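Local atomic coordinates of uncharacterized protein YJL217W (PDB entry 3O12), a protein that functions in galactose metabolism through the GAL83 protein and may control the level of the enolase ENO1. Residues A[55-60]-A[190-195]; A[98-103]-A[198-203]. All coordinates share one frame; numbering follows the deposited sequence.

From the N terminus, the chain leaves strand 48-52 of the seven-stranded sheet and enters 55-60, which leads into strand 59-61 of the other sheet. Interaction 1 closes the long loop from here to 190-195, where strand 185-191 ends. Interaction 2 starts inside that loop, at 98-103, and closes on 198-203 beyond its end, so the two contacts cross instead of nesting. They touch directly: Cys191 N lies 3.0 Å from Gln99 O, probably a hydrogen bond. Interaction 1 joins two connections that run between the sheets, at the edge of the fold, while interaction 2 packs one sheet on the other in the buried interior.

Interaction 1: residues A[55-60]-A[190-195]; sequences EKTDFW and ACTPER. With EDO (1,2-ethanediol), chain H; EDO (1,2-ethanediol), chain G.
Chi1 of Thr57, at 50°, sets OG1 between its own backbone N and carbonyl carbon, where it meets Thr192 of the other segment. Thr192 N donates to Thr57 OG1 at 3.0 Å in a nearly straight bond, 174° at the hydrogen, and the same oxygen is also hydrogen-bonded to Asp54 O, so two partners grip this buried hydroxyl. In the reverse direction Thr57 N donates to Thr192 O. One residue earlier, Lys56 N reaches Glu194 O at 2.8 Å. Lys56 CA adds a CA-H...O contact to Pro193 O.

Pro193 offers no N-H; its ring lies against Thr57 O, and its CG comes within 3.6 Å of Asp58 CG. Chi1 of Asp58, -160°, swings the carboxylate anti to the backbone N and past the proline. Its two oxygens each accept a bond from a different ethanediol, probably from the crystallisation liquor, OD2 at 2.6 Å from O2 of the chain H molecule. On the other flank Cys191 SG meets the Phe59 ring obliquely, 3.6 Å from CD2, a sulfur-aromatic contact. At the exposed end, Lys56 NZ bends back to Glu55 OE2 in a salt bridge within its own segment.

In the sheet, strand 68-78 lies between the strands that the two segments enter and leave: Asp58 and Trp60 pair with Ser71 and Arg69, Ala190 with His73. Strand 99-100 flanks the second segment on its other side, while Thr192 OG1 bonds Thr53 OG1 just ahead of 55-60.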
loop_
_atom_site.group_PDB
_atom_site.type_symbol
_atom_site.label_atom_id
_atom_site.label_comp_id
_atom_site.label_asym_id
_atom_site.label_seq_id
_atom_site.Cartn_x
_atom_site.Cartn_y
_atom_site.Cartn_z
ATOM N N GLU A 55 2.121 5.128 16.590
ATOM C CA GLU A 55 0.989 6.042 16.656
ATOM C C GLU A 55 1.158 7.207 15.693
ATOM O O GLU A 55 2.276 7.561 15.308
ATOM C CB GLU A 55 0.823 6.593 18.075
ATOM C CG GLU A 55 1.922 7.563 18.466
ATOM C CD GLU A 55 1.699 8.186 19.832
ATOM O OE1 GLU A 55 0.747 7.776 20.530
ATOM O OE2 GLU A 55 2.481 9.086 20.206
ATOM N N LYS A 56 0.034 7.805 15.315
ATOM C CA LYS A 56 0.032 9.027 14.514
ATOM C C LYS A 56 0.818 8.873 13.218
ATOM O O LYS A 56 1.665 9.706 12.877
ATOM C CB LYS A 56 0.546 10.212 15.337
ATOM C CG LYS A 56 -0.386 10.601 16.476
ATOM C CD LYS A 56 -0.033 11.959 17.069
ATOM C CE LYS A 56 0.807 11.829 18.334
ATOM N NZ LYS A 56 2.147 11.226 18.078
ATOM N N THR A 57 0.532 7.791 12.498
ATOM C CA THR A 57 1.150 7.548 11.200
ATOM C C THR A 57 0.080 7.567 10.105
ATOM O O THR A 57 -0.979 6.955 10.251
ATOM C CB THR A 57 1.949 6.223 11.192
ATOM O OG1 THR A 57 1.140 5.163 11.712
ATOM C CG2 THR A 57 3.201 6.347 12.066
ATOM N N ASP A 58 0.341 8.300 9.026
ATOM C CA ASP A 58 -0.665 8.473 7.973
ATOM C C ASP A 58 -0.021 8.966 6.675
ATOM O O ASP A 58 1.097 9.485 6.677
ATOM C CB ASP A 58 -1.741 9.465 8.448
ATOM C CG ASP A 58 -3.058 9.355 7.674
ATOM O OD1 ASP A 58 -3.226 8.424 6.854
ATOM O OD2 ASP A 58 -3.938 10.212 7.923
ATOM N N PHE A 59 -0.746 8.812 5.568
ATOM C CA PHE A 59 -0.352 9.382 4.286
ATOM C C PHE A 59 -1.567 10.093 3.716
ATOM O O PHE A 59 -2.591 9.458 3.462
ATOM C CB PHE A 59 0.063 8.285 3.294
ATOM C CG PHE A 59 1.427 7.700 3.541
ATOM C CD1 PHE A 59 2.576 8.478 3.401
ATOM C CD2 PHE A 59 1.560 6.355 3.859
ATOM C CE1 PHE A 59 3.840 7.919 3.607
ATOM C CE2 PHE A 59 2.822 5.789 4.067
ATOM C CZ PHE A 59 3.951 6.572 3.945
ATOM N N TRP A 60 -1.451 11.399 3.508
ATOM C CA TRP A 60 -2.548 12.188 2.948
ATOM C C TRP A 60 -1.988 13.513 2.472
ATOM O O TRP A 60 -1.102 14.062 3.111
ATOM C CB TRP A 60 -3.633 12.464 4.003
ATOM C CG TRP A 60 -4.849 13.112 3.407
ATOM C CD1 TRP A 60 -5.194 14.443 3.442
ATOM C CD2 TRP A 60 -5.874 12.451 2.660
ATOM N NE1 TRP A 60 -6.384 14.638 2.769
ATOM C CE2 TRP A 60 -6.815 13.430 2.279
ATOM C CE3 TRP A 60 -6.087 11.122 2.273
ATOM C CZ2 TRP A 60 -7.952 13.120 1.527
ATOM C CZ3 TRP A 60 -7.220 10.816 1.526
ATOM C CH2 TRP A 60 -8.138 11.816 1.163
ATOM N N ALA A 190 1.749 0.529 5.869
ATOM C CA ALA A 190 0.802 0.402 6.977
ATOM C C ALA A 190 0.763 1.693 7.789
ATOM O O ALA A 190 1.795 2.343 7.980
ATOM C CB ALA A 190 1.163 -0.791 7.865
ATOM N N CYS A 191 -0.429 2.055 8.266
ATOM C CA CYS A 191 -0.662 3.330 8.951
ATOM C C CYS A 191 -1.666 3.132 10.077
ATOM O O CYS A 191 -2.603 2.345 9.944
ATOM C CB CYS A 191 -1.276 4.383 7.994
ATOM S SG CYS A 191 -0.253 4.846 6.622
ATOM N N THR A 192 -1.452 3.837 11.183
ATOM C CA THR A 192 -2.492 4.059 12.189
ATOM C C THR A 192 -2.477 5.536 12.569
ATOM O O THR A 192 -1.657 5.964 13.374
ATOM C CB THR A 192 -2.301 3.201 13.456
ATOM O OG1 THR A 192 -0.922 3.206 13.848
ATOM C CG2 THR A 192 -2.746 1.774 13.208
ATOM N N PRO A 193 -3.368 6.331 11.960
ATOM C CA PRO A 193 -3.371 7.780 12.196
ATOM C C PRO A 193 -3.587 8.185 13.657
ATOM O O PRO A 193 -3.168 9.276 14.044
ATOM C CB PRO A 193 -4.517 8.276 11.309
ATOM C CG PRO A 193 -4.563 7.271 10.177
ATOM C CD PRO A 193 -4.217 5.943 10.818
ATOM N N GLU A 194 -4.213 7.322 14.454
ATOM C CA GLU A 194 -4.388 7.596 15.883
ATOM C C GLU A 194 -3.472 6.719 16.747
ATOM O O GLU A 194 -2.249 6.787 16.615
ATOM C CB GLU A 194 -5.862 7.470 16.283
ATOM C CG GLU A 194 -6.753 8.447 15.529
ATOM C CD GLU A 194 -8.192 8.443 16.008
ATOM O OE1 GLU A 194 -8.714 7.355 16.332
ATOM O OE2 GLU A 194 -8.801 9.532 16.053
ATOM N N ARG A 195 -4.037 5.904 17.633
ATOM C CA ARG A 195 -3.209 5.033 18.457
ATOM C C ARG A 195 -2.521 3.977 17.598
ATOM O O ARG A 195 -3.079 3.504 16.606
ATOM C CB ARG A 195 -4.023 4.387 19.582
ATOM C CG ARG A 195 -4.388 5.353 20.702
ATOM C CD ARG A 195 -5.122 4.654 21.839
ATOM N NE ARG A 195 -4.284 3.670 22.518
ATOM C CZ ARG A 195 -3.520 3.939 23.572
ATOM N NH1 ARG A 195 -2.791 2.980 24.127
ATOM N NH2 ARG A 195 -3.484 5.167 24.073
HETATM C C1 EDO H . -8.197 11.102 5.544
HETATM O O1 EDO H . -9.045 10.804 6.657
HETATM C C2 EDO H . -6.796 11.428 6.049
HETATM O O2 EDO H . -6.222 10.252 6.630
HETATM C C1 EDO G . -7.352 7.232 3.399
HETATM O O1 EDO G . -7.032 5.867 3.686
HETATM C C2 EDO G . -6.275 8.133 3.985
HETATM O O2 EDO G . -5.977 7.767 5.340
#

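Interaction 2: residues A[98-103]-A[198-203]; sequences DQAGIM and LKVTFS
Ala100 and Val200 make the apolar centre of this contact: the alanine CB sits over the fork of the valine, 3.9 Å from both CG1 and CG2. With chi1 at -167°, Val200 has CG1 anti to its backbone N, and both branches are turned against the one methyl. The tightest approaches are to backbone carbonyls on either side of Ala100. Leu198 sets CD2 against the backbone of Gln99, 3.5 Å from its carbonyl O, and the Phe202 ring approaches Gly101 obliquely, with CE1 3.3 Å from Gly101 O.

The fit is looser where the ring nears Ala100, whose CB is 4.5 Å from CZ, and where Leu198 CD1 brushes Asp98 OD2 at 4.1 Å. That carboxylate oxygen also accepts a hydrogen bond from Glu94 N. No side of the contact opens to solvent, since every touching residue is buried; Val89 of strand 83-91 packs against Ala100, Val200 and Phe202 alike. The side chain of Gln99 leaves on the far face of its sheet, where OE1 accepts a hydrogen bond from Lys113 NZ.

The touching parts, 98-101 and 198-202, run 9° apart without a hydrogen bond between them, and the chain turns a corner at Gly101. Leu198, Val200 and Phe202, alternate residues of one antiparallel sheet, pack on side chains and carbonyls of the other, as in the core of a beta sandwich.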
loop_
_atom_site.group_PDB
_atom_site.type_symbol
_atom_site.label_atom_id
_atom_site.label_comp_id
_atom_site.label_asym_id
_atom_site.label_seq_id
_atom_site.Cartn_x
_atom_site.Cartn_y
_atom_site.Cartn_z
ATOM N N ASP A 98 -7.236 2.305 10.817
ATOM C CA ASP A 98 -6.211 1.278 10.636
ATOM C C ASP A 98 -6.125 0.919 9.162
ATOM O O ASP A 98 -7.147 0.644 8.539
ATOM C CB ASP A 98 -6.553 0.008 11.413
ATOM C CG ASP A 98 -6.271 0.129 12.894
ATOM O OD1 ASP A 98 -6.003 1.254 13.371
ATOM O OD2 ASP A 98 -6.320 -0.915 13.578
ATOM N N GLN A 99 -4.910 0.901 8.615
ATOM C CA GLN A 99 -4.706 0.653 7.191
ATOM C C GLN A 99 -3.472 -0.204 6.943
ATOM O O GLN A 99 -2.435 -0.026 7.586
ATOM C CB GLN A 99 -4.428 1.958 6.430
ATOM C CG GLN A 99 -5.353 3.114 6.676
ATOM C CD GLN A 99 -4.732 4.423 6.221
ATOM O OE1 GLN A 99 -3.982 4.471 5.234
ATOM N NE2 GLN A 99 -5.023 5.492 6.950
ATOM N N ALA A 100 -3.566 -1.088 5.963
ATOM C CA ALA A 100 -2.384 -1.775 5.464
ATOM C C ALA A 100 -2.597 -2.188 4.019
ATOM O O ALA A 100 -3.734 -2.400 3.574
ATOM C CB ALA A 100 -2.046 -2.977 6.338
ATOM N N GLY A 101 -1.498 -2.301 3.286
ATOM C CA GLY A 101 -1.563 -2.697 1.897
ATOM C C GLY A 101 -0.261 -2.423 1.190
ATOM O O GLY A 101 0.813 -2.819 1.657
ATOM N N ILE A 102 -0.358 -1.771 0.040
ATOM C CA ILE A 102 0.807 -1.496 -0.787
ATOM C C ILE A 102 0.850 -0.017 -1.141
ATOM O O ILE A 102 -0.184 0.651 -1.207
ATOM C CB ILE A 102 0.752 -2.359 -2.068
ATOM C CG1 ILE A 102 2.151 -2.552 -2.677
ATOM C CG2 ILE A 102 -0.254 -1.791 -3.082
ATOM C CD1 ILE A 102 2.194 -3.604 -3.792
HETATM N N MSE A 103 2.045 0.501 -1.366
HETATM C CA MSE A 103 2.243 1.857 -1.873
HETATM C C MSE A 103 3.168 1.838 -3.085
HETATM O O MSE A 103 4.116 1.039 -3.153
HETATM C CB MSE A 103 2.794 2.771 -0.765
HETATM C CG MSE A 103 3.480 4.064 -1.252
HETATM SE SE MSE A 103 3.883 5.274 0.238
HETATM C CE MSE A 103 2.119 6.069 0.408
ATOM N N LEU A 198 -1.106 -1.596 15.321
ATOM C CA LEU A 198 -1.611 -2.495 14.289
ATOM C C LEU A 198 -0.519 -3.472 13.868
ATOM O O LEU A 198 0.559 -3.062 13.454
ATOM C CB LEU A 198 -2.089 -1.711 13.066
ATOM C CG LEU A 198 -2.384 -2.549 11.819
ATOM C CD1 LEU A 198 -3.536 -3.501 12.090
ATOM C CD2 LEU A 198 -2.718 -1.656 10.640
ATOM N N LYS A 199 -0.797 -4.765 13.986
ATOM C CA LYS A 199 0.162 -5.787 13.586
ATOM C C LYS A 199 -0.154 -6.294 12.185
ATOM O O LYS A 199 -1.292 -6.652 11.890
ATOM C CB LYS A 199 0.155 -6.955 14.575
ATOM C CG LYS A 199 0.415 -6.560 16.016
ATOM C CD LYS A 199 0.255 -7.764 16.938
ATOM C CE LYS A 199 0.262 -7.360 18.405
ATOM N NZ LYS A 199 1.595 -6.877 18.844
ATOM N N VAL A 200 0.859 -6.315 11.322
ATOM C CA VAL A 200 0.692 -6.758 9.940
ATOM C C VAL A 200 1.889 -7.585 9.478
ATOM O O VAL A 200 3.043 -7.212 9.722
ATOM C CB VAL A 200 0.558 -5.558 8.969
ATOM C CG1 VAL A 200 0.067 -6.038 7.605
ATOM C CG2 VAL A 200 -0.374 -4.499 9.531
ATOM N N THR A 201 1.619 -8.702 8.809
ATOM C CA THR A 201 2.663 -9.465 8.137
ATOM C C THR A 201 2.521 -9.378 6.620
ATOM O O THR A 201 1.438 -9.586 6.072
ATOM C CB THR A 201 2.644 -10.940 8.571
ATOM O OG1 THR A 201 2.974 -11.016 9.964
ATOM C CG2 THR A 201 3.653 -11.750 7.779
ATOM N N PHE A 202 3.627 -9.059 5.955
ATOM C CA PHE A 202 3.690 -9.037 4.506
ATOM C C PHE A 202 4.546 -10.191 4.018
ATOM O O PHE A 202 5.589 -10.479 4.599
ATOM C CB PHE A 202 4.304 -7.725 4.018
ATOM C CG PHE A 202 3.536 -6.497 4.433
ATOM C CD1 PHE A 202 2.518 -5.985 3.631
ATOM C CD2 PHE A 202 3.825 -5.854 5.629
ATOM C CE1 PHE A 202 1.805 -4.851 4.024
ATOM C CE2 PHE A 202 3.121 -4.717 6.022
ATOM C CZ PHE A 202 2.109 -4.219 5.224
ATOM N N SER A 203 4.108 -10.845 2.947
ATOM C CA SER A 203 4.824 -12.000 2.422
ATOM C C SER A 203 4.497 -12.208 0.954
ATOM O O SER A 203 3.732 -11.437 0.371
ATOM C CB SER A 203 4.477 -13.257 3.227
ATOM O OG SER A 203 3.098 -13.599 3.066
#